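Local coordinates for protein putative citrate lyase (Ralstonia eutropha, PDB 3QQW) that probably acts as a magnesium-dependent lyase of the HpcH/HpaI aldolase/citrate lyase family, perhaps cleaving (S)-citramalyl-CoA, at residues K17-L22 with F307-Q312; V51-E56 with E69-M74; A85-H90 with D102-G107; G156-V161 with K208-A213; F162-L167 with E171-G176. One frame throughout, in Å; residues are numbered along the deposited sequence.

Interaction 1 (K17-L22 with F307-Q312); sequences KSFPVL and FWEVLQ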
# COMPACT_ATOMS: atom_id res chain seq x y z
N LYS C 17 -5.78 24.70 5.80
CA LYS C 17 -6.26 24.44 7.16
C LYS C 17 -5.04 24.21 8.07
O LYS C 17 -4.08 23.56 7.65
CB LYS C 17 -7.22 23.24 7.20
N SER C 18 -5.07 24.76 9.29
CA SER C 18 -3.96 24.59 10.23
C SER C 18 -3.96 23.17 10.82
O SER C 18 -5.04 22.67 11.19
CB SER C 18 -4.04 25.63 11.34
OG SER C 18 -3.00 25.47 12.30
N PHE C 19 -2.76 22.52 10.88
CA PHE C 19 -2.59 21.19 11.45
C PHE C 19 -2.91 21.21 12.96
O PHE C 19 -2.54 22.19 13.62
CB PHE C 19 -1.18 20.66 11.21
CG PHE C 19 -1.03 19.18 11.48
CD1 PHE C 19 -1.54 18.23 10.58
CD2 PHE C 19 -0.37 18.72 12.61
CE1 PHE C 19 -1.38 16.87 10.81
CE2 PHE C 19 -0.21 17.36 12.84
CZ PHE C 19 -0.73 16.44 11.93
N PRO C 20 -3.67 20.24 13.51
CA PRO C 20 -4.02 20.33 14.93
C PRO C 20 -2.82 20.12 15.83
O PRO C 20 -2.01 19.22 15.58
CB PRO C 20 -5.07 19.22 15.14
CG PRO C 20 -5.36 18.66 13.78
CD PRO C 20 -4.20 19.00 12.91
N VAL C 21 -2.70 20.97 16.86
CA VAL C 21 -1.60 20.85 17.81
C VAL C 21 -2.15 20.14 19.03
O VAL C 21 -2.87 20.71 19.87
CB VAL C 21 -0.84 22.16 18.12
CG1 VAL C 21 -0.14 22.64 16.86
CG2 VAL C 21 -1.75 23.26 18.68
N LEU C 22 -1.89 18.83 19.06
CA LEU C 22 -2.39 18.00 20.12
C LEU C 22 -1.27 17.37 20.87
O LEU C 22 -0.20 17.11 20.31
CB LEU C 22 -3.32 16.91 19.56
CG LEU C 22 -4.52 17.38 18.75
CD1 LEU C 22 -5.08 16.24 17.95
CD2 LEU C 22 -5.59 17.97 19.64
N PHE C 307 8.15 25.28 10.93
CA PHE C 307 8.81 25.77 12.14
C PHE C 307 7.77 26.20 13.17
O PHE C 307 8.01 26.03 14.36
CB PHE C 307 9.80 26.89 11.80
N TRP C 308 6.58 26.66 12.72
CA TRP C 308 5.48 27.05 13.60
C TRP C 308 4.88 25.81 14.28
O TRP C 308 4.53 25.87 15.46
CB TRP C 308 4.41 27.86 12.84
CG TRP C 308 3.21 28.26 13.65
CD1 TRP C 308 1.90 28.14 13.28
CD2 TRP C 308 3.20 28.82 14.98
NE1 TRP C 308 1.08 28.60 14.28
CE2 TRP C 308 1.85 29.02 15.34
CE3 TRP C 308 4.20 29.14 15.91
CZ2 TRP C 308 1.47 29.55 16.58
CZ3 TRP C 308 3.83 29.68 17.13
CH2 TRP C 308 2.48 29.88 17.46
N GLU C 309 4.78 24.70 13.52
CA GLU C 309 4.29 23.40 13.99
C GLU C 309 5.24 22.87 15.07
O GLU C 309 4.75 22.42 16.11
CB GLU C 309 4.18 22.39 12.83
CG GLU C 309 2.95 22.52 11.94
CD GLU C 309 2.96 21.72 10.65
OE1 GLU C 309 4.06 21.45 10.11
OE2 GLU C 309 1.86 21.41 10.14
N VAL C 310 6.58 22.99 14.84
CA VAL C 310 7.64 22.55 15.77
C VAL C 310 7.53 23.33 17.11
O VAL C 310 7.58 22.72 18.18
CB VAL C 310 9.06 22.68 15.15
CG1 VAL C 310 10.16 22.30 16.15
CG2 VAL C 310 9.18 21.84 13.87
N LEU C 311 7.37 24.67 17.04
CA LEU C 311 7.28 25.52 18.23
C LEU C 311 6.02 25.18 19.02
O LEU C 311 6.07 25.15 20.26
CB LEU C 311 7.33 27.02 17.88
N GLN C 312 4.91 24.90 18.31
CA GLN C 312 3.64 24.55 18.94
C GLN C 312 3.72 23.16 19.58
O GLN C 312 3.20 22.97 20.68
CB GLN C 312 2.52 24.63 17.91
CG GLN C 312 1.96 26.04 17.70
CD GLN C 312 0.83 26.08 16.69
OE1 GLN C 312 1.00 25.73 15.51
NE2 GLN C 312 -0.33 26.54 17.13
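V21 sets its CG1 methyl against the side of Q312, 3.5 Å from Q312 CB and 3.6 Å from Q312 OE1, touching both the root and the end of the glutamine. The two side chains cross at about a right angle. The contact lies on the outskirts of a TIM barrel: residues 17-22 form a loop leading to the first strand, 25-29, and residues 307-312 belong to helix 304-316. No hydrogen bond joins the two segments, and 204 Å² of surface is buried between them.

F19 makes the other approach. Its CB faces the carboxylate of E309, with F19 CB 3.3 Å from E309 OE2, and the ring begins a little farther off, F19 CG lying 3.9 Å from the same E309 OE2. Ring and carboxylate planes are turned 75° apart. The carboxylate oxygen is not left to this apolar neighbour: OE2 is hydrogen-bonded to H185 ND1 of the second subunit, and the same H185 stacks on the F19 ring, so the pair belongs to a subunit interface.

Q312 OE1 also sits above the W308 ring, 3.1 Å from W308 NE1, but the angle is too poor for a hydrogen bond; NE1 bonds D10 OD1 instead. Within the loop, P20 CD lies over one face of the F19 ring, near its rim and 3.5 Å above its plane.

Interaction 2 (V51-E56 with E69-M74); sequences VTCDCE and EMVARM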
# COMPACT_ATOMS: atom_id res chain seq x y z
N VAL C 51 -7.00 13.29 28.43
CA VAL C 51 -7.64 12.20 29.17
C VAL C 51 -8.86 11.75 28.38
O VAL C 51 -9.70 12.57 28.03
CB VAL C 51 -8.00 12.63 30.60
CG1 VAL C 51 -8.78 11.53 31.33
CG2 VAL C 51 -6.76 13.00 31.39
N THR C 52 -8.96 10.47 28.09
CA THR C 52 -10.16 9.93 27.48
C THR C 52 -10.94 9.17 28.53
O THR C 52 -10.44 8.20 29.10
CB THR C 52 -9.89 9.07 26.22
OG1 THR C 52 -9.09 9.82 25.32
CG2 THR C 52 -11.17 8.67 25.51
N CYS C 53 -12.14 9.64 28.82
CA CYS C 53 -13.07 8.98 29.73
C CYS C 53 -13.71 7.90 28.94
O CYS C 53 -14.40 8.15 27.94
CB CYS C 53 -14.09 9.96 30.30
SG CYS C 53 -13.35 11.42 31.04
N ASP C 54 -13.31 6.69 29.24
CA ASP C 54 -13.73 5.54 28.48
C ASP C 54 -15.15 5.08 28.85
O ASP C 54 -15.36 4.70 29.98
CB ASP C 54 -12.72 4.42 28.69
CG ASP C 54 -12.72 3.42 27.55
OD1 ASP C 54 -13.66 3.46 26.71
OD2 ASP C 54 -11.79 2.59 27.51
N CYS C 55 -16.11 5.15 27.92
CA CYS C 55 -17.49 4.64 28.11
C CYS C 55 -17.51 3.25 27.59
O CYS C 55 -17.85 2.34 28.34
CB CYS C 55 -18.54 5.51 27.42
SG CYS C 55 -18.89 7.07 28.28
N GLU C 56 -17.04 3.10 26.32
CA GLU C 56 -16.90 1.87 25.53
C GLU C 56 -16.45 0.68 26.37
O GLU C 56 -17.17 -0.33 26.41
CB GLU C 56 -15.91 2.08 24.37
CG GLU C 56 -16.25 1.24 23.16
CD GLU C 56 -15.16 0.33 22.62
OE1 GLU C 56 -13.98 0.75 22.59
OE2 GLU C 56 -15.52 -0.78 22.16
N GLU C 69 -23.34 9.55 32.39
CA GLU C 69 -23.70 10.63 33.32
C GLU C 69 -22.54 11.00 34.22
O GLU C 69 -22.32 12.18 34.48
CB GLU C 69 -24.92 10.23 34.17
CG GLU C 69 -26.23 10.41 33.42
CD GLU C 69 -27.46 9.81 34.05
OE1 GLU C 69 -27.33 9.17 35.12
OE2 GLU C 69 -28.56 9.96 33.47
N MSE C 70 -21.80 9.98 34.69
CA MSE C 70 -20.63 10.20 35.54
C MSE C 70 -19.55 10.89 34.68
O MSE C 70 -18.97 11.88 35.12
CB MSE C 70 -20.14 8.85 36.15
CG MSE C 70 -18.83 8.93 36.91
SE MSE C 70 -17.28 8.91 35.72
CE MSE C 70 -17.17 6.93 35.28
N VAL C 71 -19.33 10.40 33.43
CA VAL C 71 -18.32 10.95 32.52
C VAL C 71 -18.63 12.44 32.26
O VAL C 71 -17.77 13.28 32.52
CB VAL C 71 -18.22 10.10 31.21
CG1 VAL C 71 -17.52 10.86 30.07
CG2 VAL C 71 -17.54 8.76 31.47
N ALA C 72 -19.87 12.76 31.85
CA ALA C 72 -20.31 14.13 31.60
C ALA C 72 -20.08 15.02 32.82
O ALA C 72 -19.52 16.10 32.68
CB ALA C 72 -21.78 14.15 31.22
N ARG C 73 -20.46 14.54 34.02
CA ARG C 73 -20.29 15.25 35.28
C ARG C 73 -18.81 15.54 35.56
O ARG C 73 -18.47 16.65 35.93
CB ARG C 73 -20.95 14.45 36.44
CG ARG C 73 -20.71 15.09 37.82
CD ARG C 73 -21.43 14.43 38.99
NE ARG C 73 -21.34 12.96 39.00
CZ ARG C 73 -20.31 12.25 39.47
NH1 ARG C 73 -19.23 12.87 39.95
NH2 ARG C 73 -20.34 10.93 39.43
N MSE C 74 -17.93 14.55 35.38
CA MSE C 74 -16.50 14.66 35.61
C MSE C 74 -15.88 15.67 34.65
O MSE C 74 -15.10 16.50 35.09
CB MSE C 74 -15.82 13.27 35.44
CG MSE C 74 -16.15 12.33 36.60
SE MSE C 74 -15.68 13.05 38.36
CE MSE C 74 -13.81 12.79 38.32
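V71 presses both its methyls onto C53, and this is the tight half of the contact: C53 CB lies 3.6 Å from V71 CG1 and 3.8 Å from V71 CG2. The near-equal distances show that CB sits across the fork of the valine instead of meeting one branch. V71 has CG1 anti to its own backbone N (chi1 162°), a setting that turns both branches to the strand. The backbones come correspondingly close, with C53 CA and V71 CA 6.3 Å apart.

C55 is held more loosely. Its sulfur reaches V71 CG2 alone, at 3.9 Å from C55 SG, from the loop just past the end of the strand. All three touching residues are buried, and no hydrogen bond crosses between the segments. The 155 Å² they bury is therefore apolar packing centred on a single valine.

The solvent side belongs to the far flank of the helix. E69 and R73 are exposed and pair with R65 and E32 respectively, taking no part in the contact.

Together the segments are the first two elements of a beta-alpha-beta unit of the TIM barrel, strand 49-54 followed by helix 64-76. C53 faces the helix layer, whereas D54 turns away from it and salt-bridges R88, predicted to bind substrate. V71 further touches A87 of strand 85-88 and I104 of helix 97-107, C55 shares I104, and M70 and M74 lean on E32 of helix 32-45, which places helix 64-76 between its two neighbours in the outer layer.

Interaction 3 (A85-H90 with D102-G107); sequences AGARIH and DIIVNG
Flat groups stay out of the meeting of A87 and I89 with I104, which is entirely aliphatic; the planar groups of strand and loop lie beyond it. The H90 ring stacks on the ring of H94 and gives its ND1 to a hydrogen bond with D100 OD2. The guanidinium of R88 forms a salt bridge through its NH2 with D54 OD2.

This division follows from the TIM-barrel fold, in which strand 85-88 and helix 97-107 open a beta-alpha-beta unit that continues to strand 115-117. R88, predicted to bind substrate, turns away from the helix, while A87 and I89 point toward it.

I104 supplies the helix side of the contact with two carbons. Its CD1 lies 3.9 Å from A87 CB, and the branch methyl I104 CG2 comes within 4.1 Å of the same A87 CB. Both isoleucine methyls meet the alanine from one side. The chain beyond CG1 is extended (chi2 161°), which carries CD1 onward to I89 CG2 at a looser 4.3 Å. Only 98 Å² is buried between the segments, and the nearest CA pair, A87 with I104, is 7.9 Å apart. I104 also touches C55 and L112, and I89 rests on I115 and V129.

Near the helix end, N106 turns its side chain back on the preceding turn: N106 ND2 makes a weak bond to D102 O at 2.8 Å, bent to 123° at the hydrogen.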
# COMPACT_ATOMS: atom_id res chain seq x y z
N ALA C 85 -10.04 16.70 28.48
CA ALA C 85 -10.73 15.47 28.79
C ALA C 85 -11.82 15.21 27.75
O ALA C 85 -12.75 16.02 27.60
CB ALA C 85 -11.32 15.56 30.19
N GLY C 86 -11.64 14.15 26.97
CA GLY C 86 -12.58 13.70 25.95
C GLY C 86 -13.26 12.42 26.41
O GLY C 86 -13.01 11.95 27.53
N ALA C 87 -14.10 11.84 25.57
CA ALA C 87 -14.79 10.61 25.93
C ALA C 87 -14.85 9.63 24.78
O ALA C 87 -15.07 10.03 23.65
CB ALA C 87 -16.21 10.92 26.41
N ARG C 88 -14.70 8.35 25.07
CA ARG C 88 -14.89 7.32 24.06
C ARG C 88 -16.28 6.78 24.27
O ARG C 88 -16.56 6.22 25.32
CB ARG C 88 -13.82 6.20 24.08
CG ARG C 88 -14.24 5.06 23.15
CD ARG C 88 -13.21 4.04 22.74
NE ARG C 88 -12.58 3.36 23.87
CZ ARG C 88 -11.56 2.50 23.76
NH1 ARG C 88 -11.10 2.16 22.55
NH2 ARG C 88 -11.02 1.95 24.84
N ILE C 89 -17.15 6.96 23.29
CA ILE C 89 -18.52 6.46 23.30
C ILE C 89 -18.49 5.03 22.76
O ILE C 89 -17.45 4.57 22.33
CB ILE C 89 -19.41 7.43 22.44
CG1 ILE C 89 -18.99 7.40 20.92
CG2 ILE C 89 -19.34 8.87 23.04
CD1 ILE C 89 -19.94 8.07 19.94
N HIS C 90 -19.61 4.35 22.76
CA HIS C 90 -19.76 3.00 22.22
C HIS C 90 -19.72 3.03 20.66
O HIS C 90 -19.91 4.08 20.06
CB HIS C 90 -21.09 2.38 22.73
CG HIS C 90 -21.03 2.02 24.19
ND1 HIS C 90 -21.37 2.94 25.19
CD2 HIS C 90 -20.64 0.87 24.78
CE1 HIS C 90 -21.21 2.31 26.33
NE2 HIS C 90 -20.78 1.06 26.14
N ASP C 102 -25.76 12.11 23.51
CA ASP C 102 -26.75 12.98 24.17
C ASP C 102 -26.31 13.39 25.57
O ASP C 102 -26.20 14.57 25.87
CB ASP C 102 -28.11 12.28 24.27
CG ASP C 102 -28.75 11.90 22.96
OD1 ASP C 102 -28.30 12.42 21.91
OD2 ASP C 102 -29.69 11.06 22.98
N ILE C 103 -25.99 12.40 26.42
CA ILE C 103 -25.61 12.63 27.82
C ILE C 103 -24.30 13.43 27.95
O ILE C 103 -24.26 14.40 28.70
CB ILE C 103 -25.53 11.29 28.62
CG1 ILE C 103 -26.93 10.61 28.70
CG2 ILE C 103 -24.96 11.52 30.01
CD1 ILE C 103 -26.86 9.14 29.14
N ILE C 104 -23.24 13.00 27.23
CA ILE C 104 -21.94 13.64 27.35
C ILE C 104 -21.92 15.05 26.71
O ILE C 104 -21.47 15.98 27.36
CB ILE C 104 -20.79 12.73 26.83
CG1 ILE C 104 -20.74 11.45 27.70
CG2 ILE C 104 -19.43 13.46 26.87
CD1 ILE C 104 -19.99 10.27 27.09
N VAL C 105 -22.45 15.23 25.51
CA VAL C 105 -22.41 16.54 24.89
C VAL C 105 -23.27 17.54 25.68
O VAL C 105 -22.75 18.61 26.02
CB VAL C 105 -22.76 16.52 23.37
CG1 VAL C 105 -22.86 17.95 22.82
CG2 VAL C 105 -21.72 15.72 22.58
N ASN C 106 -24.50 17.16 26.05
CA ASN C 106 -25.37 18.06 26.81
C ASN C 106 -24.87 18.29 28.23
O ASN C 106 -25.15 19.36 28.80
CB ASN C 106 -26.81 17.56 26.82
CG ASN C 106 -27.45 17.63 25.46
OD1 ASN C 106 -27.47 18.67 24.81
ND2 ASN C 106 -28.00 16.51 24.99
N GLY C 107 -24.08 17.35 28.74
CA GLY C 107 -23.61 17.39 30.10
C GLY C 107 -22.25 17.99 30.36
O GLY C 107 -22.00 18.45 31.47

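Interaction 4 (G156-V161 with K208-A213); sequences GALRDV and KADMVA
V161 and L158 provide the apolar contacts with helix 202-217. V161 CG2 lies 3.9 Å from M211 CG, so the methyl fits against the root of the selenomethionine. L158 CD1 meets D210 CB at 3.9 Å, the leucine crossing the aspartate at about a right angle. In the TIM barrel these helices belong to the outer layer, where residues 156-161, spanning the junction of helices 155-159 and 161-164, pack on helix 202-217. The inner side is lined by the sheet: V161 and M211 both touch I152 and L173.

V161 meets the helix backbone at two points. Its CG2 is 4.0 Å from M211 CA, and V161 CG1, placed between its own backbone N and carbonyl carbon (chi1 73°), lies 4.0 Å from D210 O, a van der Waals approach. No hydrogen bond or salt bridge runs between the segments.

Polar interactions radiate from their edges instead. D210 meets L158 through its CB, and its carboxylate is taken up by the adjoining chain, D210 OD1 forming a salt bridge with R206 NE of the second subunit. The contact therefore backs directly onto a subunit interface.

A second ion pair lies within residues 156-161. R159 grips D160 side-on with two nitrogens, R159 NE meeting D160 OD1 at 3.0 Å and R159 NH2 meeting D160 OD2 at 3.1 Å. Both bonds are nearly straight, and D160 OD2 takes a further hydrogen bond from S123 N. The acceptor oxygens lie in the guanidinium plane, yet are approached from above the carboxylate plane, 56° out of it at D160 OD1.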
# COMPACT_ATOMS: atom_id res chain seq x y z
N GLY C 156 -13.21 -2.77 7.10
CA GLY C 156 -13.97 -1.72 6.43
C GLY C 156 -13.45 -0.31 6.69
O GLY C 156 -13.36 0.49 5.76
N ALA C 157 -13.10 -0.00 7.95
CA ALA C 157 -12.56 1.32 8.27
C ALA C 157 -11.17 1.50 7.64
O ALA C 157 -10.82 2.62 7.25
CB ALA C 157 -12.50 1.53 9.76
N LEU C 158 -10.37 0.42 7.53
CA LEU C 158 -9.06 0.53 6.88
C LEU C 158 -9.27 0.70 5.37
O LEU C 158 -8.67 1.59 4.78
CB LEU C 158 -8.14 -0.67 7.18
CG LEU C 158 -6.76 -0.64 6.49
CD1 LEU C 158 -5.89 0.56 6.98
CD2 LEU C 158 -6.04 -1.97 6.63
N ARG C 159 -10.13 -0.10 4.78
CA ARG C 159 -10.45 0.02 3.36
C ARG C 159 -10.91 1.46 3.04
O ARG C 159 -10.44 2.04 2.06
CB ARG C 159 -11.54 -1.01 2.98
CG ARG C 159 -12.04 -0.97 1.54
CD ARG C 159 -13.46 -1.57 1.43
NE ARG C 159 -14.44 -0.87 2.29
CZ ARG C 159 -15.28 -1.48 3.13
NH1 ARG C 159 -15.31 -2.81 3.22
NH2 ARG C 159 -16.10 -0.76 3.89
N ASP C 160 -11.76 2.05 3.92
CA ASP C 160 -12.33 3.39 3.78
C ASP C 160 -11.57 4.50 4.48
O ASP C 160 -12.09 5.61 4.57
CB ASP C 160 -13.77 3.40 4.30
CG ASP C 160 -14.75 2.51 3.55
OD1 ASP C 160 -14.42 2.08 2.42
OD2 ASP C 160 -15.87 2.32 4.05
N VAL C 161 -10.32 4.24 4.91
CA VAL C 161 -9.53 5.22 5.68
C VAL C 161 -9.39 6.60 4.97
O VAL C 161 -9.54 7.63 5.65
CB VAL C 161 -8.18 4.68 6.18
CG1 VAL C 161 -7.13 4.53 5.06
CG2 VAL C 161 -7.68 5.52 7.35
N LYS C 208 -1.01 0.31 9.44
CA LYS C 208 -0.46 1.48 10.12
C LYS C 208 -0.03 2.57 9.10
O LYS C 208 -0.39 3.74 9.27
CB LYS C 208 0.71 1.10 11.02
CG LYS C 208 0.26 0.38 12.26
CD LYS C 208 1.44 0.11 13.20
CE LYS C 208 0.96 -0.53 14.48
NZ LYS C 208 2.11 -0.91 15.34
N ALA C 209 0.74 2.17 8.07
CA ALA C 209 1.21 3.11 7.06
C ALA C 209 0.04 3.74 6.29
O ALA C 209 0.07 4.95 6.08
CB ALA C 209 2.19 2.43 6.11
N ASP C 210 -1.03 2.95 5.96
CA ASP C 210 -2.20 3.49 5.25
C ASP C 210 -2.92 4.53 6.08
O ASP C 210 -3.29 5.58 5.56
CB ASP C 210 -3.20 2.40 4.88
CG ASP C 210 -2.92 1.73 3.56
OD1 ASP C 210 -1.90 2.07 2.92
OD2 ASP C 210 -3.73 0.86 3.15
N MSE C 211 -3.11 4.24 7.38
CA MSE C 211 -3.82 5.14 8.25
C MSE C 211 -3.04 6.45 8.46
O MSE C 211 -3.66 7.53 8.41
CB MSE C 211 -4.13 4.44 9.56
CG MSE C 211 -5.21 5.19 10.38
SE MSE C 211 -5.01 5.03 12.30
CE MSE C 211 -3.44 5.96 12.49
N VAL C 212 -1.70 6.37 8.67
CA VAL C 212 -0.86 7.55 8.86
C VAL C 212 -0.89 8.38 7.56
O VAL C 212 -1.11 9.59 7.62
CB VAL C 212 0.57 7.19 9.29
CG1 VAL C 212 1.49 8.41 9.26
CG2 VAL C 212 0.57 6.58 10.68
N ALA C 213 -0.74 7.73 6.40
CA ALA C 213 -0.78 8.38 5.10
C ALA C 213 -2.11 9.13 4.89
O ALA C 213 -2.08 10.26 4.42
CB ALA C 213 -0.57 7.36 3.98

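Interaction 5 (F162-L167 with E171-G176); sequences FQIAEL and EVLDFG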
# COMPACT_ATOMS: atom_id res chain seq x y z
N PHE C 162 -9.18 6.63 3.63
CA PHE C 162 -9.03 7.90 2.91
C PHE C 162 -10.35 8.66 2.82
O PHE C 162 -10.36 9.90 2.83
CB PHE C 162 -8.41 7.68 1.53
CG PHE C 162 -6.90 7.58 1.62
CD1 PHE C 162 -6.10 8.72 1.51
CD2 PHE C 162 -6.28 6.36 1.85
CE1 PHE C 162 -4.71 8.62 1.62
CE2 PHE C 162 -4.88 6.27 1.98
CZ PHE C 162 -4.11 7.40 1.86
N GLN C 163 -11.46 7.93 2.79
CA GLN C 163 -12.80 8.52 2.77
C GLN C 163 -13.14 9.04 4.18
O GLN C 163 -13.62 10.17 4.32
CB GLN C 163 -13.79 7.47 2.28
CG GLN C 163 -15.03 8.03 1.72
CD GLN C 163 -15.65 6.99 0.84
OE1 GLN C 163 -16.01 5.89 1.28
NE2 GLN C 163 -15.73 7.29 -0.45
N ILE C 164 -12.81 8.26 5.22
CA ILE C 164 -13.02 8.64 6.62
C ILE C 164 -12.21 9.92 6.91
O ILE C 164 -12.76 10.87 7.44
CB ILE C 164 -12.64 7.47 7.57
CG1 ILE C 164 -13.70 6.34 7.50
CG2 ILE C 164 -12.42 7.94 9.01
CD1 ILE C 164 -13.34 5.02 8.18
N ALA C 165 -10.94 9.98 6.49
CA ALA C 165 -10.06 11.12 6.72
C ALA C 165 -10.57 12.44 6.08
O ALA C 165 -10.17 13.52 6.50
CB ALA C 165 -8.67 10.82 6.20
N GLU C 166 -11.48 12.35 5.13
CA GLU C 166 -12.05 13.52 4.48
C GLU C 166 -13.28 14.05 5.20
O GLU C 166 -13.74 15.15 4.86
CB GLU C 166 -12.40 13.18 3.02
CG GLU C 166 -11.16 13.19 2.14
CD GLU C 166 -11.31 13.96 0.86
OE1 GLU C 166 -12.25 14.78 0.76
OE2 GLU C 166 -10.41 13.83 -0.00
N LEU C 167 -13.81 13.29 6.19
CA LEU C 167 -15.00 13.67 6.92
C LEU C 167 -14.73 14.87 7.83
O LEU C 167 -13.59 15.06 8.26
CB LEU C 167 -15.56 12.48 7.72
CG LEU C 167 -16.12 11.35 6.85
CD1 LEU C 167 -16.43 10.14 7.70
CD2 LEU C 167 -17.36 11.80 6.09
N GLU C 171 -9.94 15.14 14.01
CA GLU C 171 -8.61 15.69 14.29
C GLU C 171 -7.63 14.55 14.58
O GLU C 171 -6.43 14.77 14.48
CB GLU C 171 -8.64 16.74 15.42
CG GLU C 171 -9.03 16.17 16.77
CD GLU C 171 -8.86 17.11 17.95
OE1 GLU C 171 -8.66 18.33 17.74
OE2 GLU C 171 -8.97 16.61 19.09
N VAL C 172 -8.14 13.35 14.89
CA VAL C 172 -7.29 12.19 15.13
C VAL C 172 -7.86 10.93 14.45
O VAL C 172 -9.07 10.71 14.46
CB VAL C 172 -7.04 11.90 16.65
CG1 VAL C 172 -6.30 10.58 16.86
CG2 VAL C 172 -6.30 13.02 17.35
N LEU C 173 -6.95 10.09 13.90
CA LEU C 173 -7.19 8.73 13.44
C LEU C 173 -6.40 7.86 14.38
O LEU C 173 -5.19 8.02 14.52
CB LEU C 173 -6.83 8.46 11.97
CG LEU C 173 -7.62 9.21 10.89
CD1 LEU C 173 -7.23 8.70 9.51
CD2 LEU C 173 -9.16 9.04 11.08
N ASP C 174 -7.11 6.99 15.12
CA ASP C 174 -6.48 6.11 16.11
C ASP C 174 -6.30 4.74 15.55
O ASP C 174 -7.24 4.16 15.03
CB ASP C 174 -7.37 6.02 17.37
CG ASP C 174 -7.49 7.27 18.18
OD1 ASP C 174 -6.47 7.72 18.70
OD2 ASP C 174 -8.62 7.76 18.36
N PHE C 175 -5.12 4.17 15.71
CA PHE C 175 -4.91 2.78 15.26
C PHE C 175 -5.28 1.80 16.38
O PHE C 175 -4.68 1.81 17.45
CB PHE C 175 -3.47 2.55 14.79
CG PHE C 175 -3.36 1.22 14.09
CD1 PHE C 175 -3.94 1.03 12.84
CD2 PHE C 175 -2.75 0.14 14.71
CE1 PHE C 175 -3.90 -0.21 12.21
CE2 PHE C 175 -2.70 -1.11 14.08
CZ PHE C 175 -3.27 -1.27 12.83
N GLY C 176 -6.29 0.97 16.12
CA GLY C 176 -6.75 -0.03 17.06
C GLY C 176 -6.20 -1.39 16.67
O GLY C 176 -6.84 -2.12 15.91
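L173 swings CG to the position anti to its carbonyl carbon (chi1 -65°) and spreads its two methyls before I164 and A165. In I164, CG1 takes the corresponding position (chi1 -72°), leaving CG2 anti to the backbone N and directed at the leucine. The result is a division of labour at the fork of L173: L173 CD2 reaches I164 CG2 at 4.0 Å, and L173 CD1 reaches A165 CB at 4.2 Å. The side chains of I164 and L173 cross obliquely.

Both distances are ordinary for methyl packing, and the segments bury just 93 Å² between them. No hydrogen bond crosses, and the three touching residues are all buried.

The two segments flank a short helix-to-strand connection of the TIM barrel, where helix 161-164 runs through a turn into strand 170-175. A type I beta turn from I164 to L167 reverses the chain, with L167 N bonded to I164 O at 2.9 Å. The returning strand then brings L173 back against I164 and A165 at the end of the helix it has just left, with A165 CA and L173 CA 7.7 Å apart. The strand lies between 148-152 and 221-224, and its backbone bonds run to both, V172 pairing with V150 and L173 with V221 and A223.

Neighbouring strands and helices add further contacts: I164 leans on V150 of strand 148-152 and on V126 of helix 123-139, and L173 also touches A215 of helix 202-217. D174, next in the strand, sends OD1 to a hydrogen bond with W253 NE1 of strand 251-254.

How the interactions relate
Interactions 2 and 3 come in series along the chain as successive strand-helix pairs of the TIM barrel. Their centres are about 6 Å apart, and the neighbouring strands 49-54 and 85-88 are joined by probable hydrogen bonds, V51 O to G86 N and C53 N to G86 O. Interaction 4 follows and encloses interaction 5; their centres are about 8 Å apart, and M211 packs on L173, D174 and F175. Interactions 2 and 4 lie on opposite sides of the chain's centre, about 27 Å apart between centres. Interaction 1 spans all the others in sequence and meets interaction 5 through L22 on V172 and E171. Interactions 1 and 4 both touch the second subunit, linking the barrel's periphery to the assembly.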